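PDB 3FRN: flagellar protein FlgA from Thermotoga maritima, which probably acts in the periplasm as a chaperone for assembly of the P-ring of the flagellar basal body. Local coordinates for residues 214-219 / 231-236. Numbering follows the deposited sequence.
Sequences QVVPAY and VEVLEN
Val231 sets its CG2 in the corner formed by Val216 and Ala218, two residues apart on strand 215-219, and shows how valine methyls fill the buried face of a twisted hairpin. With CG1 anti to the carbonyl carbon (chi1 -67°), CG2 is left between the backbone N and the carbonyl carbon, 3.8 Å from Ala218 CB and 4.1 Å from Val216 CG2. CG1 of Val231 also rests on Ala218 CB, so both methyl bumps bear on the one small alanine methyl. Val216 CG2 in turn touches Val233 CG2 at 3.9 Å, its side chain slanting across those of both valines. Val233 CG2 further packs against Gln214 O, 3.1 Å away, a tight approach beside the bond that Val233 N makes to that same oxygen.

Val216 and Val231 form a hydrogen-bonded antiparallel pair: Val231 N gives a nearly straight bond of 2.9 Å to Val216 O, and Val216 N returns one to Val231 O. Val215 and Glu232, the neighbouring non-hydrogen-bonded pair, face the exposed side. Beyond the valines, Ala218 reaches Leu264 and Ile266, and Val233 meets Val243. The two short segments run at 125°, well short of antiparallel, as in a twisted or coiled beta hairpin, here within the five-stranded sheet of the C-terminal, SAF-like P-ring chaperone region.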
ATOM      1  N   GLN A 214     -26.713  29.924   1.555  1.00 44.38           N
ATOM      2  CA  GLN A 214     -25.727  30.840   0.974  1.00 47.51           C
ATOM      3  C   GLN A 214     -26.376  31.800  -0.027  1.00 48.14           C
ATOM      4  O   GLN A 214     -27.328  31.434  -0.713  1.00 49.80           O
ATOM      5  CB  GLN A 214     -24.635  30.028   0.277  1.00 48.20           C
ATOM      6  CG  GLN A 214     -23.378  30.784  -0.123  1.00 47.08           C
ATOM      7  CD  GLN A 214     -22.405  29.888  -0.877  1.00 50.32           C
ATOM      8  OE1 GLN A 214     -22.421  28.668  -0.721  1.00 48.78           O
ATOM      9  NE2 GLN A 214     -21.558  30.491  -1.705  1.00 57.88           N
ATOM     10  N   VAL A 215     -25.870  33.031  -0.094  1.00 49.78           N
ATOM     11  CA  VAL A 215     -26.317  33.988  -1.106  1.00 46.75           C
ATOM     12  C   VAL A 215     -25.400  33.936  -2.328  1.00 46.02           C
ATOM     13  O   VAL A 215     -24.182  34.165  -2.224  1.00 44.95           O
ATOM     14  CB  VAL A 215     -26.387  35.435  -0.559  1.00 47.42           C
ATOM     15  CG1 VAL A 215     -26.639  36.440  -1.688  1.00 48.10           C
ATOM     16  CG2 VAL A 215     -27.489  35.547   0.477  1.00 44.51           C
ATOM     17  N   VAL A 216     -25.990  33.617  -3.478  1.00 43.79           N
ATOM     18  CA  VAL A 216     -25.255  33.621  -4.739  1.00 43.00           C
ATOM     19  C   VAL A 216     -26.008  34.435  -5.791  1.00 41.31           C
ATOM     20  O   VAL A 216     -27.234  34.538  -5.723  1.00 42.60           O
ATOM     21  CB  VAL A 216     -24.967  32.177  -5.267  1.00 41.61           C
ATOM     22  CG1 VAL A 216     -23.782  31.555  -4.527  1.00 27.83           C
ATOM     23  CG2 VAL A 216     -26.204  31.289  -5.181  1.00 46.47           C
ATOM     24  N   PRO A 217     -25.276  35.039  -6.749  1.00 38.13           N
ATOM     25  CA  PRO A 217     -25.920  35.621  -7.924  1.00 38.54           C
ATOM     26  C   PRO A 217     -26.656  34.567  -8.748  1.00 36.62           C
ATOM     27  O   PRO A 217     -26.295  33.396  -8.719  1.00 36.13           O
ATOM     28  CB  PRO A 217     -24.744  36.192  -8.722  1.00 40.91           C
ATOM     29  CG  PRO A 217     -23.661  36.385  -7.726  1.00 41.39           C
ATOM     30  CD  PRO A 217     -23.818  35.248  -6.775  1.00 35.42           C
ATOM     31  N   ALA A 218     -27.692  34.986  -9.466  1.00 36.10           N
ATOM     32  CA  ALA A 218     -28.524  34.067 -10.237  1.00 33.70           C
ATOM     33  C   ALA A 218     -29.036  34.706 -11.529  1.00 32.49           C
ATOM     34  O   ALA A 218     -29.246  35.911 -11.590  1.00 35.28           O
ATOM     35  CB  ALA A 218     -29.683  33.566  -9.393  1.00 29.16           C
ATOM     36  N   TYR A 219     -29.226  33.880 -12.552  1.00 37.67           N
ATOM     37  CA  TYR A 219     -29.667  34.329 -13.863  1.00 41.92           C
ATOM     38  C   TYR A 219     -30.973  33.645 -14.266  1.00 44.52           C
ATOM     39  O   TYR A 219     -31.137  32.439 -14.071  1.00 45.34           O
ATOM     40  CB  TYR A 219     -28.590  34.043 -14.907  1.00 45.97           C
ATOM     41  CG  TYR A 219     -27.540  35.124 -15.035  1.00 57.11           C
ATOM     42  CD1 TYR A 219     -27.708  36.178 -15.935  1.00 68.18           C
ATOM     43  CD2 TYR A 219     -26.371  35.091 -14.271  1.00 64.53           C
ATOM     44  CE1 TYR A 219     -26.748  37.177 -16.071  1.00 68.66           C
ATOM     45  CE2 TYR A 219     -25.399  36.088 -14.397  1.00 65.44           C
ATOM     46  CZ  TYR A 219     -25.598  37.128 -15.301  1.00 64.95           C
ATOM     47  OH  TYR A 219     -24.654  38.124 -15.444  1.00 61.34           O
ATOM     48  N   VAL A 231     -29.951  35.056  -4.935  1.00 38.47           N
ATOM     49  CA  VAL A 231     -30.887  34.083  -4.353  1.00 36.63           C
ATOM     50  C   VAL A 231     -30.324  33.398  -3.112  1.00 35.27           C
ATOM     51  O   VAL A 231     -29.121  33.471  -2.847  1.00 35.70           O
ATOM     52  CB  VAL A 231     -31.312  32.992  -5.367  1.00 38.44           C
ATOM     53  CG1 VAL A 231     -32.144  33.587  -6.497  1.00 36.03           C
ATOM     54  CG2 VAL A 231     -30.094  32.244  -5.903  1.00 43.25           C
ATOM     55  N   GLU A 232     -31.202  32.732  -2.359  1.00 34.98           N
ATOM     56  CA  GLU A 232     -30.780  31.935  -1.211  1.00 34.94           C
ATOM     57  C   GLU A 232     -31.034  30.451  -1.440  1.00 38.18           C
ATOM     58  O   GLU A 232     -32.173  30.031  -1.656  1.00 37.91           O
ATOM     59  CB  GLU A 232     -31.464  32.385   0.077  1.00 35.94           C
ATOM     60  CG  GLU A 232     -30.698  31.960   1.323  1.00 37.77           C
ATOM     61  CD  GLU A 232     -31.544  31.937   2.584  1.00 44.91           C
ATOM     62  OE1 GLU A 232     -30.945  31.724   3.677  1.00 47.33           O
ATOM     63  OE2 GLU A 232     -32.797  32.128   2.493  1.00 47.87           O
ATOM     64  N   VAL A 233     -29.958  29.673  -1.353  1.00 39.67           N
ATOM     65  CA  VAL A 233     -29.956  28.241  -1.663  1.00 39.49           C
ATOM     66  C   VAL A 233     -30.659  27.387  -0.595  1.00 36.90           C
ATOM     67  O   VAL A 233     -30.436  27.571   0.606  1.00 33.26           O
ATOM     68  CB  VAL A 233     -28.511  27.735  -1.872  1.00 43.28           C
ATOM     69  CG1 VAL A 233     -28.506  26.579  -2.811  1.00 49.55           C
ATOM     70  CG2 VAL A 233     -27.623  28.828  -2.455  1.00 47.24           C
ATOM     71  N   LEU A 234     -31.505  26.456  -1.043  1.00 35.17           N
ATOM     72  CA  LEU A 234     -32.310  25.604  -0.143  1.00 34.96           C
ATOM     73  C   LEU A 234     -31.583  24.310   0.235  1.00 35.14           C
ATOM     74  O   LEU A 234     -31.963  23.637   1.195  1.00 32.97           O
ATOM     75  CB  LEU A 234     -33.669  25.283  -0.793  1.00 35.30           C
ATOM     76  CG  LEU A 234     -34.881  24.589  -0.134  1.00 40.69           C
ATOM     77  CD1 LEU A 234     -34.793  23.049  -0.162  1.00 39.27           C
ATOM     78  CD2 LEU A 234     -35.178  25.115   1.276  1.00 46.88           C
ATOM     79  N   GLU A 235     -30.550  23.961  -0.531  1.00 37.05           N
ATOM     80  CA  GLU A 235     -29.785  22.733  -0.317  1.00 36.73           C
ATOM     81  C   GLU A 235     -28.304  23.002  -0.560  1.00 40.11           C
ATOM     82  O   GLU A 235     -27.938  23.997  -1.189  1.00 43.02           O
ATOM     83  CB  GLU A 235     -30.241  21.642  -1.289  1.00 34.82           C
ATOM     84  CG  GLU A 235     -31.641  21.100  -1.074  1.00 45.75           C
ATOM     85  CD  GLU A 235     -32.349  20.790  -2.384  1.00 54.49           C
ATOM     86  OE1 GLU A 235     -31.906  21.298  -3.437  1.00 37.88           O
ATOM     87  OE2 GLU A 235     -33.354  20.046  -2.359  1.00 59.47           O
ATOM     88  N   ASN A 236     -27.453  22.104  -0.073  1.00 42.02           N
ATOM     89  CA  ASN A 236     -26.045  22.104  -0.462  1.00 41.36           C
ATOM     90  C   ASN A 236     -25.940  21.587  -1.894  1.00 36.77           C
ATOM     91  O   ASN A 236     -26.800  20.837  -2.340  1.00 34.86           O
ATOM     92  CB  ASN A 236     -25.229  21.249   0.503  1.00 40.43           C
ATOM     93  CG  ASN A 236     -25.139  21.867   1.887  1.00 57.59           C
ATOM     94  OD1 ASN A 236     -24.117  22.450   2.250  1.00 70.74           O
ATOM     95  ND2 ASN A 236     -26.216  21.759   2.663  1.00 61.09           N
TER